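Local structure of putative sugar isomerase (Parabacteroides distasonis, 3LMZ) at residues Gly81-Lys86 with Asp92-Tyr97; Met188-Val193 with Pro213-Met218; Lys37-Glu40 with Tyr46-Ile49; Pro142-Val147 with Val175-Lys180; Phe52-Asn57 with Glu61-Phe66. The protein is probably a sugar isomerase or a related enzyme of the xylose isomerase-like TIM-barrel family, although its substrate remains unassigned. All coordinates share one frame; numbering follows the deposited sequence.

Interaction 1 of 5, residues Gly81-Lys86 with Asp92-Tyr97; sequences GPIYMK and DRAFDY
I83 and A94 mark the closest backbone approach, their CA atoms 7.4 Å apart, where strand 81-85 faces the helix segment 92-97. The two short axes come within 9.7 Å and run at 153° to each other, so the chain leaves along the strand and returns nearly antiparallel through the helix. This is the first half of the beta-alpha-beta unit completed by strand 105-110.

Two strand side chains reach for the helix, and A94 receives both. The selenomethionine M85 contributes the end of its chain: its CE methyl lies 3.7 Å from A94 CB, and its SE is slightly farther from the same atom, at 4.0 Å. I83 comes with its CD1 methyl, 4.1 Å from A94 CB. That same methyl also meets the Y97 ring, 4.1 Å from Y97 CE2, and approaches it at a slant. The Y97 ring stands where it does because CG is anti to the backbone N (chi1 166°), which carries it from the helix toward the I83 methyl. Its hydroxyl is bonded beyond these segments, to the carbonyl O of L54. F95, the next residue round the helix, packs on I106 of strand 105-110 and Y129 of strand 128-132.

Across the two segments every meeting is between carbon or selenium atoms, at van der Waals separations. Such a contact has little directional preference and depends on shape: the short A94 side chain lets the helix settle onto the tips of I83 and M85, and the polar end of Y97 is satisfied without interrupting the apolar seam.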
# COMPACT_ATOMS: atom_id res chain seq x y z
N GLY A 81 -19.69 6.53 15.09
CA GLY A 81 -19.17 7.89 15.20
C GLY A 81 -17.92 8.13 14.40
O GLY A 81 -17.53 7.28 13.62
N PRO A 82 -17.26 9.27 14.61
CA PRO A 82 -17.64 10.28 15.59
C PRO A 82 -19.03 10.89 15.44
O PRO A 82 -19.48 11.20 14.36
CB PRO A 82 -16.60 11.38 15.39
CG PRO A 82 -15.39 10.68 14.75
CD PRO A 82 -15.95 9.51 14.00
N ILE A 83 -19.70 11.09 16.57
CA ILE A 83 -20.98 11.77 16.67
C ILE A 83 -20.77 13.01 17.54
O ILE A 83 -20.40 12.88 18.71
CB ILE A 83 -22.09 10.88 17.32
CG1 ILE A 83 -22.30 9.56 16.53
CG2 ILE A 83 -23.40 11.70 17.42
CD1 ILE A 83 -23.19 8.54 17.20
N TYR A 84 -20.98 14.19 16.98
CA TYR A 84 -20.87 15.43 17.71
C TYR A 84 -22.14 15.57 18.56
O TYR A 84 -23.26 15.27 18.06
CB TYR A 84 -20.75 16.61 16.76
CG TYR A 84 -19.38 16.77 16.16
CD1 TYR A 84 -18.84 15.85 15.28
CD2 TYR A 84 -18.57 17.83 16.53
CE1 TYR A 84 -17.53 16.01 14.78
CE2 TYR A 84 -17.28 18.01 16.02
CZ TYR A 84 -16.78 17.12 15.12
OH TYR A 84 -15.49 17.30 14.57
N MSE A 85 -21.98 16.00 19.80
CA MSE A 85 -23.09 16.09 20.76
C MSE A 85 -23.05 17.43 21.49
O MSE A 85 -22.14 17.66 22.26
CB MSE A 85 -23.04 14.94 21.76
CG MSE A 85 -23.00 13.62 21.07
SE MSE A 85 -22.82 12.07 22.27
CE MSE A 85 -22.00 10.92 20.98
N LYS A 86 -24.05 18.28 21.27
CA LYS A 86 -24.07 19.62 21.89
C LYS A 86 -25.25 19.82 22.86
O LYS A 86 -25.46 20.94 23.35
CB LYS A 86 -24.08 20.70 20.82
CG LYS A 86 -25.37 20.73 19.99
CD LYS A 86 -25.30 21.90 18.94
CE LYS A 86 -26.40 21.81 17.87
NZ LYS A 86 -26.37 20.56 17.06
N ASP A 92 -28.64 11.55 24.47
CA ASP A 92 -29.70 10.53 24.62
C ASP A 92 -29.90 9.77 23.32
O ASP A 92 -30.03 8.51 23.30
CB ASP A 92 -31.06 11.15 25.00
CG ASP A 92 -31.12 11.69 26.42
OD1 ASP A 92 -30.27 11.37 27.25
OD2 ASP A 92 -32.07 12.48 26.70
N ARG A 93 -30.03 10.51 22.22
CA ARG A 93 -30.24 9.89 20.92
C ARG A 93 -29.06 9.02 20.47
O ARG A 93 -29.26 7.92 19.90
CB ARG A 93 -30.60 10.92 19.87
CG ARG A 93 -32.00 11.43 20.10
CD ARG A 93 -32.40 12.48 19.16
NE ARG A 93 -33.77 12.88 19.43
CZ ARG A 93 -34.42 13.82 18.75
NH1 ARG A 93 -33.81 14.46 17.76
NH2 ARG A 93 -35.67 14.13 19.09
N ALA A 94 -27.83 9.48 20.76
CA ALA A 94 -26.64 8.71 20.35
C ALA A 94 -26.50 7.37 21.09
O ALA A 94 -26.15 6.38 20.50
CB ALA A 94 -25.38 9.57 20.54
N PHE A 95 -26.79 7.38 22.40
CA PHE A 95 -26.68 6.16 23.18
C PHE A 95 -27.79 5.20 22.73
O PHE A 95 -27.53 4.00 22.61
CB PHE A 95 -26.70 6.48 24.69
CG PHE A 95 -25.37 6.78 25.26
CD1 PHE A 95 -24.82 8.02 25.08
CD2 PHE A 95 -24.64 5.82 25.93
CE1 PHE A 95 -23.57 8.31 25.60
CE2 PHE A 95 -23.40 6.09 26.46
CZ PHE A 95 -22.85 7.35 26.28
N ASP A 96 -29.00 5.69 22.52
CA ASP A 96 -30.06 4.77 22.10
C ASP A 96 -29.73 4.17 20.71
O ASP A 96 -29.84 2.97 20.48
CB ASP A 96 -31.42 5.47 22.12
CG ASP A 96 -32.53 4.58 21.64
OD1 ASP A 96 -32.70 3.47 22.16
OD2 ASP A 96 -33.22 5.01 20.69
N TYR A 97 -29.22 5.01 19.81
CA TYR A 97 -28.78 4.54 18.49
C TYR A 97 -27.70 3.46 18.61
O TYR A 97 -27.82 2.36 18.04
CB TYR A 97 -28.29 5.74 17.73
CG TYR A 97 -27.48 5.48 16.45
CD1 TYR A 97 -28.09 5.05 15.28
CD2 TYR A 97 -26.14 5.87 16.39
CE1 TYR A 97 -27.35 4.94 14.09
CE2 TYR A 97 -25.38 5.76 15.21
CZ TYR A 97 -25.97 5.32 14.07
OH TYR A 97 -25.21 5.32 12.92

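Interaction 2 of 5, residues Met188-Val193 with Pro213-Met218; sequences MHIKDV and PALIRM
M188, a selenomethionine, meets L215 of the helix through its SE atom, which lies 4.0 Å from L215 CD2. Its CG is anti to the backbone N (chi1 -167°) and the chain stays extended as far as SE, so the selenium is carried straight out from strand 188-190; only the terminal methyl bends aside. M188 and L215 come from opposite walls and slide past one another rather than meeting end on.

H189 follows on the other side of the strand, where its ring meets that of H132. I190 turns again to the helix, and its CG2 branch is 4.3 Å from L215 CD2, a looser approach than that of the selenium. One leucine methyl is therefore shared by two strand residues, two positions apart. Both approaches are apolar, and the CA atoms of I190 and L215 remain 9.9 Å apart, so long side chains span the gap.

Beyond I190 the segment moves off the helix. K191 NZ forms salt bridges with D163, E231 and E233. D192 OD1 accepts from V193 N at 2.9 Å with an N-H...O angle of 140°, the donor lying on the anti side of the carboxylate and 31° out of its plane; OD2 takes the backbone N-H groups of G206 and G208.

With helix 212-221 connecting strand 185-193 to its parallel neighbour 227-230, the arrangement is a beta-alpha-beta crossover of a TIM barrel: M188 and I190 pack outward against the helix, while H189 and K191 belong to the opposite, charge-rich side.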
# COMPACT_ATOMS: atom_id res chain seq x y z
N MSE A 188 -8.64 4.38 17.95
CA MSE A 188 -7.51 5.11 17.40
C MSE A 188 -7.81 5.37 15.93
O MSE A 188 -8.27 4.46 15.23
CB MSE A 188 -6.24 4.27 17.47
CG MSE A 188 -4.97 5.04 17.21
SE MSE A 188 -3.39 3.87 17.28
CE MSE A 188 -3.77 3.32 19.20
N HIS A 189 -7.51 6.60 15.49
CA HIS A 189 -7.43 6.92 14.06
C HIS A 189 -5.96 6.96 13.69
O HIS A 189 -5.18 7.81 14.21
CB HIS A 189 -8.15 8.25 13.76
CG HIS A 189 -9.64 8.16 13.87
ND1 HIS A 189 -10.48 9.20 13.54
CD2 HIS A 189 -10.44 7.11 14.19
CE1 HIS A 189 -11.74 8.80 13.69
NE2 HIS A 189 -11.74 7.54 14.08
N ILE A 190 -5.61 6.12 12.71
CA ILE A 190 -4.28 6.12 12.09
C ILE A 190 -4.37 6.95 10.83
O ILE A 190 -5.40 6.96 10.15
CB ILE A 190 -3.72 4.70 11.84
CG1 ILE A 190 -4.68 3.83 11.02
CG2 ILE A 190 -3.41 4.01 13.20
CD1 ILE A 190 -4.04 2.59 10.50
N LYS A 191 -3.31 7.71 10.58
CA LYS A 191 -3.17 8.62 9.44
C LYS A 191 -1.74 9.15 9.56
O LYS A 191 -1.07 8.94 10.61
CB LYS A 191 -4.18 9.79 9.50
CG LYS A 191 -4.12 10.58 10.82
CD LYS A 191 -5.15 11.70 10.90
CE LYS A 191 -6.56 11.17 10.96
NZ LYS A 191 -7.54 12.30 11.32
N ASP A 192 -1.29 9.75 8.48
CA ASP A 192 0.00 10.38 8.48
C ASP A 192 -0.09 11.86 8.12
O ASP A 192 -1.04 12.29 7.47
CB ASP A 192 0.94 9.66 7.50
CG ASP A 192 2.43 9.65 7.95
OD1 ASP A 192 2.82 10.45 8.87
OD2 ASP A 192 3.24 8.86 7.29
N VAL A 193 0.89 12.63 8.52
CA VAL A 193 0.94 14.10 8.36
C VAL A 193 2.33 14.53 7.93
O VAL A 193 3.33 13.89 8.28
CB VAL A 193 0.47 14.80 9.70
CG1 VAL A 193 -1.03 14.50 9.93
CG2 VAL A 193 1.39 14.43 10.91
N PRO A 213 6.48 2.27 13.24
CA PRO A 213 7.08 1.23 13.99
C PRO A 213 7.00 1.44 15.51
O PRO A 213 6.70 0.52 16.26
CB PRO A 213 8.51 1.23 13.45
CG PRO A 213 8.38 1.64 12.08
CD PRO A 213 7.30 2.70 12.11
N ALA A 214 7.27 2.66 15.97
CA ALA A 214 7.20 2.96 17.37
C ALA A 214 5.78 2.78 17.94
O ALA A 214 5.60 2.29 19.07
CB ALA A 214 7.76 4.37 17.66
N LEU A 215 4.81 3.19 17.14
CA LEU A 215 3.41 3.08 17.50
C LEU A 215 3.04 1.59 17.66
O LEU A 215 2.45 1.17 18.66
CB LEU A 215 2.55 3.82 16.46
CG LEU A 215 1.07 3.90 16.75
CD1 LEU A 215 0.79 4.85 17.98
CD2 LEU A 215 0.20 4.30 15.51
N ILE A 216 3.45 0.79 16.70
CA ILE A 216 3.17 -0.65 16.76
C ILE A 216 3.83 -1.33 17.96
O ILE A 216 3.20 -2.10 18.68
CB ILE A 216 3.65 -1.31 15.48
CG1 ILE A 216 2.70 -0.91 14.34
CG2 ILE A 216 3.86 -2.83 15.65
CD1 ILE A 216 1.45 -1.62 14.30
N ARG A 217 5.09 -0.99 18.24
CA ARG A 217 5.74 -1.54 19.40
C ARG A 217 5.04 -1.12 20.68
O ARG A 217 4.91 -1.91 21.62
CB ARG A 217 7.22 -1.14 19.45
CG ARG A 217 8.10 -1.82 18.44
CD ARG A 217 9.57 -1.41 18.64
NE ARG A 217 10.24 -1.54 17.36
CZ ARG A 217 10.57 -0.53 16.56
NH1 ARG A 217 10.39 0.76 16.92
NH2 ARG A 217 11.16 -0.81 15.41
N MSE A 218 4.60 0.14 20.74
CA MSE A 218 3.94 0.63 21.93
C MSE A 218 2.58 -0.01 22.16
O MSE A 218 2.16 -0.26 23.31
CB MSE A 218 3.81 2.17 21.92
CG MSE A 218 3.30 2.73 23.24
SE MSE A 218 4.33 2.26 24.80
CE MSE A 218 5.97 3.21 24.39

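Interaction 3 of 5, residues Lys37-Glu40 with Tyr46-Ile49; sequences KTLE and YLCI
L39 of the helix segment 37-40 packs on Y46 and L47 of strand 46-49, an alpha-to-beta step of the TIM barrel in which an outer helix leads through a short turn into the next barrel strand. The nearest CA atoms, those of L39 and Y46, are 8.2 Å apart, and the segments bury just 94 Å² between them, with L39 supplying the whole helix side of it.

The apolar part is the meeting of two leucines. L39 CD2 lies 4.0 Å from L47 CB, and the two side chains cross at about a right angle, so that L39 abuts the root of L47 and not its branched end. The L47 side chain goes on to touch L32 and T35, earlier residues of the same helix.

The second kind of contact is between a methyl and the backbone: Y46 offers its carbonyl, while its side chain points away from the helix and its ring meets that of H19. The strand's own polar groups are taken up by the sheet, Y46 and C48 bonding to M22 and L47 to T76 and Y78. On the helix, E40 is held by K74 and H73.

Of the two L39 branches, CD2 is the one extended anti to CA, and this reach brings it to 3.8 Å from Y46 O.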
# COMPACT_ATOMS: atom_id res chain seq x y z
N LYS A 37 -17.24 -2.60 -0.48
CA LYS A 37 -16.51 -3.25 -1.54
C LYS A 37 -14.99 -2.93 -1.43
O LYS A 37 -14.12 -3.79 -1.64
CB LYS A 37 -17.10 -2.85 -2.89
CG LYS A 37 -18.38 -3.66 -3.14
CD LYS A 37 -19.19 -3.20 -4.38
CE LYS A 37 -20.52 -4.01 -4.52
NZ LYS A 37 -21.45 -3.34 -5.51
N THR A 38 -14.68 -1.66 -1.10
CA THR A 38 -13.32 -1.27 -0.96
C THR A 38 -12.70 -1.98 0.22
O THR A 38 -11.58 -2.51 0.10
CB THR A 38 -13.18 0.26 -0.87
OG1 THR A 38 -13.88 0.87 -1.96
CG2 THR A 38 -11.75 0.70 -0.78
N LEU A 39 -13.34 -1.99 1.39
CA LEU A 39 -12.77 -2.73 2.53
C LEU A 39 -12.54 -4.21 2.18
O LEU A 39 -11.54 -4.79 2.57
CB LEU A 39 -13.68 -2.64 3.79
CG LEU A 39 -13.47 -1.42 4.71
CD1 LEU A 39 -13.69 -0.11 4.01
CD2 LEU A 39 -14.40 -1.56 5.90
N GLU A 40 -13.52 -4.81 1.54
CA GLU A 40 -13.46 -6.23 1.17
C GLU A 40 -12.18 -6.49 0.33
O GLU A 40 -11.44 -7.42 0.57
CB GLU A 40 -14.71 -6.66 0.39
CG GLU A 40 -14.84 -8.08 0.06
CD GLU A 40 -16.21 -8.37 -0.52
OE1 GLU A 40 -16.74 -7.54 -1.28
OE2 GLU A 40 -16.77 -9.47 -0.26
N TYR A 46 -13.27 -4.34 9.64
CA TYR A 46 -13.91 -3.51 10.65
C TYR A 46 -14.14 -2.09 10.10
O TYR A 46 -13.25 -1.52 9.55
CB TYR A 46 -13.05 -3.44 11.93
CG TYR A 46 -12.87 -4.81 12.55
CD1 TYR A 46 -13.90 -5.36 13.30
CD2 TYR A 46 -11.70 -5.50 12.41
CE1 TYR A 46 -13.78 -6.62 13.86
CE2 TYR A 46 -11.57 -6.77 12.94
CZ TYR A 46 -12.62 -7.30 13.68
OH TYR A 46 -12.48 -8.57 14.25
N LEU A 47 -15.35 -1.57 10.39
CA LEU A 47 -15.77 -0.25 9.93
C LEU A 47 -16.39 0.48 11.14
O LEU A 47 -17.26 -0.06 11.83
CB LEU A 47 -16.82 -0.38 8.83
CG LEU A 47 -17.46 0.90 8.31
CD1 LEU A 47 -16.41 1.86 7.69
CD2 LEU A 47 -18.64 0.63 7.33
N CYS A 48 -15.95 1.74 11.32
CA CYS A 48 -16.61 2.60 12.28
C CYS A 48 -17.77 3.29 11.56
O CYS A 48 -17.60 3.85 10.46
CB CYS A 48 -15.64 3.60 12.88
SG CYS A 48 -16.31 4.35 14.42
N ILE A 49 -18.99 3.24 12.15
CA ILE A 49 -20.21 3.57 11.43
C ILE A 49 -20.53 5.06 11.54
O ILE A 49 -20.76 5.55 12.67
CB ILE A 49 -21.41 2.76 12.02
CG1 ILE A 49 -21.13 1.24 12.00
CG2 ILE A 49 -22.73 3.12 11.27
CD1 ILE A 49 -22.19 0.43 12.80

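Interaction 4 of 5, residues Pro142-Val147 with Val175-Lys180; sequences PDATDV and VADLKK
A144 and D177 form the point of closest approach, with CA atoms 6.5 Å apart, where the first turn of helix 144-151 comes against helix 174-181. The direct contact is by van der Waals touch. A144 CB lies 3.6 Å from D177 OD2 and 3.9 Å from D177 CB, so the methyl rests alongside the aspartate from its root to one carboxylate oxygen.

The polar link is made by water 1. It accepts from T145 N at 3.0 Å and donates to D177 OD2 at 2.7 Å, joining an N-H of the helix's opening turn to a carboxylate of the other helix. The T145 hydroxyl has its own partner in Y181 OH. D177 CG is anti to its carbonyl carbon (chi1 -75°), which directs the carboxylate across to this N-terminal turn.

Capping and charge form the third group. D143 is the N-cap: its OD1 accepts from D146 N at 2.9 Å, 154° at the hydrogen, nearly in line with the C-O bond. K180 NZ, in one of its two conformers, lies 3.3 Å from D177 OD1, a weak and doubtful salt bridge. D167 OD2 lies close to D177 OD2; the positive end of the helix dipole and the water would both tend to ease this crowding of like charge.

Inward, A144 packs on M160 and L162, and L178 also touches L162. The two segments thus belong to neighbouring outer helices of a TIM barrel, 144-151 and 174-181, seated on strand 158-163 between them and joined at a capped helix start.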
# COMPACT_ATOMS: atom_id res chain seq x y z
N PRO A 142 -8.04 19.56 21.72
CA PRO A 142 -7.00 19.62 20.70
C PRO A 142 -6.07 18.44 20.67
O PRO A 142 -5.55 18.09 19.59
CB PRO A 142 -6.20 20.89 21.05
CG PRO A 142 -6.51 21.17 22.46
CD PRO A 142 -7.88 20.58 22.76
N ASP A 143 -5.83 17.82 21.84
CA ASP A 143 -4.85 16.75 21.93
C ASP A 143 -5.17 15.69 23.02
O ASP A 143 -6.14 15.82 23.78
CB ASP A 143 -3.42 17.31 22.07
CG ASP A 143 -3.17 18.01 23.43
OD1 ASP A 143 -4.00 17.92 24.36
OD2 ASP A 143 -2.10 18.69 23.53
N ALA A 144 -4.33 14.68 23.14
CA ALA A 144 -4.61 13.56 24.02
C ALA A 144 -4.57 14.05 25.48
O ALA A 144 -5.42 13.65 26.27
CB ALA A 144 -3.58 12.48 23.79
N THR A 145 -3.64 14.95 25.82
CA THR A 145 -3.55 15.46 27.19
C THR A 145 -4.80 16.17 27.60
O THR A 145 -5.28 16.01 28.73
CB THR A 145 -2.37 16.41 27.34
OG1 THR A 145 -1.17 15.70 27.01
CG2 THR A 145 -2.32 17.03 28.78
N ASP A 146 -5.39 16.93 26.67
CA ASP A 146 -6.63 17.63 27.01
C ASP A 146 -7.78 16.67 27.27
O ASP A 146 -8.56 16.89 28.19
CB ASP A 146 -7.05 18.58 25.90
CG ASP A 146 -8.22 19.44 26.30
OD1 ASP A 146 -8.00 20.33 27.17
OD2 ASP A 146 -9.35 19.24 25.81
N VAL A 147 -7.86 15.57 26.55
CA VAL A 147 -8.90 14.60 26.80
C VAL A 147 -8.65 13.92 28.10
O VAL A 147 -9.59 13.80 28.92
CB VAL A 147 -9.04 13.55 25.69
CG1 VAL A 147 -10.12 12.51 26.07
CG2 VAL A 147 -9.39 14.22 24.38
N VAL A 175 3.03 8.43 20.38
CA VAL A 175 3.50 7.21 20.99
C VAL A 175 3.68 7.41 22.51
O VAL A 175 3.25 6.58 23.27
CB VAL A 175 4.82 6.73 20.29
CG1 VAL A 175 5.35 5.47 20.96
CG2 VAL A 175 4.59 6.53 18.74
N ALA A 176 4.27 8.55 22.93
CA ALA A 176 4.42 8.84 24.37
C ALA A 176 3.05 9.10 25.00
O ALA A 176 2.80 8.71 26.15
CB ALA A 176 5.39 10.00 24.63
N ASP A 177 2.13 9.71 24.24
CA ASP A 177 0.76 9.90 24.77
C ASP A 177 0.06 8.54 24.98
O ASP A 177 -0.62 8.32 25.98
CB ASP A 177 -0.05 10.84 23.87
CG ASP A 177 0.36 12.28 24.04
OD1 ASP A 177 1.18 12.61 24.93
OD2 ASP A 177 -0.09 13.10 23.23
N LEU A 178 0.22 7.64 24.02
CA LEU A 178 -0.33 6.27 24.18
C LEU A 178 0.23 5.58 25.45
O LEU A 178 -0.54 4.98 26.22
CB LEU A 178 -0.11 5.42 22.91
CG LEU A 178 -0.54 3.94 23.04
CD1 LEU A 178 -2.09 3.78 23.26
CD2 LEU A 178 -0.07 3.20 21.77
N LYS A 179 1.54 5.71 25.68
CA LYS A 179 2.17 5.14 26.89
C LYS A 179 1.52 5.72 28.15
O LYS A 179 1.11 4.98 29.04
CB LYS A 179 3.68 5.38 26.92
CG LYS A 179 4.39 4.72 28.11
CD LYS A 179 5.84 5.22 28.28
CE LYS A 179 6.79 4.56 27.30
NZ LYS A 179 8.17 5.15 27.37
N LYS A 180 1.40 7.05 28.22
CA LYS A 180 0.80 7.70 29.39
C LYS A 180 -0.64 7.30 29.61
O LYS A 180 -1.07 7.01 30.76
CB LYS A 180 0.89 9.23 29.26
CG LYS A 180 2.30 9.76 29.42
CD LYS A 180 2.34 11.29 29.39
CE LYS A 180 2.03 11.85 28.01
NZ LYS A 180 2.29 13.31 27.92
O HOH W 1 -1.13 15.40 24.19

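Interaction 5 of 5, residues Phe52-Asn57 with Glu61-Phe66; sequences FHLPLN and EQIRAF
Q62 O accepts the helical bond from F66 N at 2.9 Å, while L54 CD1, from the loop segment 52-57, approaches the same carbonyl oxygen at 4.3 Å. The contact across the segments is apolar and centres on L54. Its CG is anti to the backbone N (chi1 -174°), and the two methyls then divide the work. CD2 sits over one face of the F66 ring in a CH-pi contact, 4.0 Å from the centroid and only 14° off the ring normal. CD1 packs at the base of that ring, 3.9 Å from F66 CB, and also reaches I63 CG1 at 4.3 Å. The leucine therefore straddles the ring's attachment to the helix, gripping both its face and its stem. With an alanine at F66, the L54 CD2 methyl is likely to lose the aromatic face it rests on and a gap to open beside it.

The segments bury 219 Å² between them. The loop leaves strand 46-49 and leads into helix 60-72; L54 and F66 both pack on I49 of that strand, L54 also touches V101, and F66 meets L32, which places the pair where helix 60-72 packs on strand 46-49, with helices 32-41 and 88-101 touching it.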
# COMPACT_ATOMS: atom_id res chain seq x y z
N PHE A 52 -23.82 9.21 7.66
CA PHE A 52 -24.04 9.23 6.19
C PHE A 52 -24.14 7.86 5.53
O PHE A 52 -24.56 7.73 4.35
CB PHE A 52 -23.01 10.17 5.51
CG PHE A 52 -21.59 9.92 5.90
CD1 PHE A 52 -20.90 8.84 5.40
CD2 PHE A 52 -20.87 10.88 6.64
CE1 PHE A 52 -19.59 8.64 5.73
CE2 PHE A 52 -19.58 10.65 6.94
CZ PHE A 52 -18.93 9.57 6.48
N HIS A 53 -23.78 6.83 6.27
CA HIS A 53 -24.03 5.45 5.89
C HIS A 53 -25.22 4.79 6.64
O HIS A 53 -25.97 3.99 6.04
CB HIS A 53 -22.76 4.61 6.07
CG HIS A 53 -21.68 4.96 5.13
ND1 HIS A 53 -20.35 4.78 5.43
CD2 HIS A 53 -21.73 5.51 3.89
CE1 HIS A 53 -19.62 5.17 4.40
NE2 HIS A 53 -20.42 5.62 3.45
N LEU A 54 -25.39 5.12 7.92
CA LEU A 54 -26.50 4.57 8.70
C LEU A 54 -27.06 5.70 9.56
O LEU A 54 -26.60 5.92 10.71
CB LEU A 54 -26.06 3.41 9.56
CG LEU A 54 -27.16 2.64 10.31
CD1 LEU A 54 -28.12 1.98 9.32
CD2 LEU A 54 -26.57 1.62 11.29
N PRO A 55 -28.04 6.42 9.04
CA PRO A 55 -28.61 7.54 9.79
C PRO A 55 -29.18 7.12 11.14
O PRO A 55 -29.68 5.99 11.28
CB PRO A 55 -29.69 8.08 8.88
CG PRO A 55 -29.20 7.69 7.51
CD PRO A 55 -28.61 6.34 7.69
N LEU A 56 -29.14 8.07 12.09
CA LEU A 56 -29.55 7.79 13.45
C LEU A 56 -31.03 7.37 13.56
O LEU A 56 -31.38 6.64 14.47
CB LEU A 56 -29.22 8.95 14.38
CG LEU A 56 -27.81 8.91 14.97
CD1 LEU A 56 -26.74 9.08 13.87
CD2 LEU A 56 -27.71 9.95 16.12
N ASN A 57 -31.88 7.78 12.65
CA ASN A 57 -33.28 7.40 12.72
C ASN A 57 -33.61 6.21 11.82
O ASN A 57 -34.76 6.00 11.50
CB ASN A 57 -34.16 8.62 12.45
CG ASN A 57 -34.09 9.61 13.59
OD1 ASN A 57 -34.28 9.23 14.74
ND2 ASN A 57 -33.73 10.85 13.28
N GLU A 61 -35.55 -2.49 10.61
CA GLU A 61 -35.33 -3.25 9.37
C GLU A 61 -34.12 -2.70 8.62
O GLU A 61 -33.27 -3.47 8.12
CB GLU A 61 -36.60 -3.23 8.49
CG GLU A 61 -36.41 -4.02 7.23
CD GLU A 61 -37.69 -4.28 6.49
OE1 GLU A 61 -38.63 -4.82 7.09
OE2 GLU A 61 -37.75 -3.99 5.25
N GLN A 62 -34.00 -1.37 8.53
CA GLN A 62 -32.81 -0.78 7.91
C GLN A 62 -31.50 -1.15 8.62
O GLN A 62 -30.49 -1.36 7.96
CB GLN A 62 -32.95 0.74 7.79
CG GLN A 62 -33.96 1.18 6.72
CD GLN A 62 -34.11 2.71 6.73
OE1 GLN A 62 -34.20 3.33 7.79
NE2 GLN A 62 -34.22 3.28 5.55
N ILE A 63 -31.54 -1.20 9.95
CA ILE A 63 -30.37 -1.64 10.73
C ILE A 63 -30.01 -3.09 10.44
O ILE A 63 -28.84 -3.40 10.22
CB ILE A 63 -30.55 -1.34 12.25
CG1 ILE A 63 -30.60 0.19 12.41
CG2 ILE A 63 -29.43 -1.93 13.08
CD1 ILE A 63 -31.04 0.62 13.79
N ARG A 64 -31.01 -3.97 10.41
CA ARG A 64 -30.77 -5.36 10.03
C ARG A 64 -30.12 -5.43 8.65
O ARG A 64 -29.13 -6.14 8.44
CB ARG A 64 -32.08 -6.19 9.99
CG ARG A 64 -32.73 -6.50 11.31
CD ARG A 64 -33.72 -7.70 11.20
NE ARG A 64 -34.86 -7.43 10.31
CZ ARG A 64 -35.93 -6.69 10.62
NH1 ARG A 64 -36.04 -6.13 11.79
NH2 ARG A 64 -36.92 -6.54 9.73
N ALA A 65 -30.66 -4.68 7.69
CA ALA A 65 -30.17 -4.68 6.30
C ALA A 65 -28.72 -4.21 6.27
O ALA A 65 -27.87 -4.72 5.52
CB ALA A 65 -31.05 -3.83 5.38
N PHE A 66 -28.39 -3.23 7.10
CA PHE A 66 -27.02 -2.72 7.20
C PHE A 66 -26.08 -3.79 7.70
O PHE A 66 -25.08 -4.10 7.06
CB PHE A 66 -27.00 -1.53 8.15
CG PHE A 66 -25.60 -1.05 8.51
CD1 PHE A 66 -24.91 -0.13 7.74
CD2 PHE A 66 -24.96 -1.61 9.62
CE1 PHE A 66 -23.63 0.27 8.13
CE2 PHE A 66 -23.71 -1.23 9.97
CZ PHE A 66 -23.07 -0.34 9.25

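All five contacts lie between or around the strands and outer helices of one barrel. Interactions 1, 2, 3 and 5 are buried and apolar; the first three pack a helix on a strand of the common sheet, the fifth a helix on a loop. Interaction 4 is partly buried, between two helices, and adds a water bridge and charge. Interactions 1, 3 and 5 are connected: strands 46-49 and 76-85 are neighbours, I49 of interaction 3 packs on both segments of interaction 5, and Y97 CD1 is 3.6 Å from L56 CA. P82 touches H189, joining interaction 1 to interaction 2, which meets interaction 4 through helices 174-181 and 212-221, with M218 CG 3.7 Å from L178 CD2.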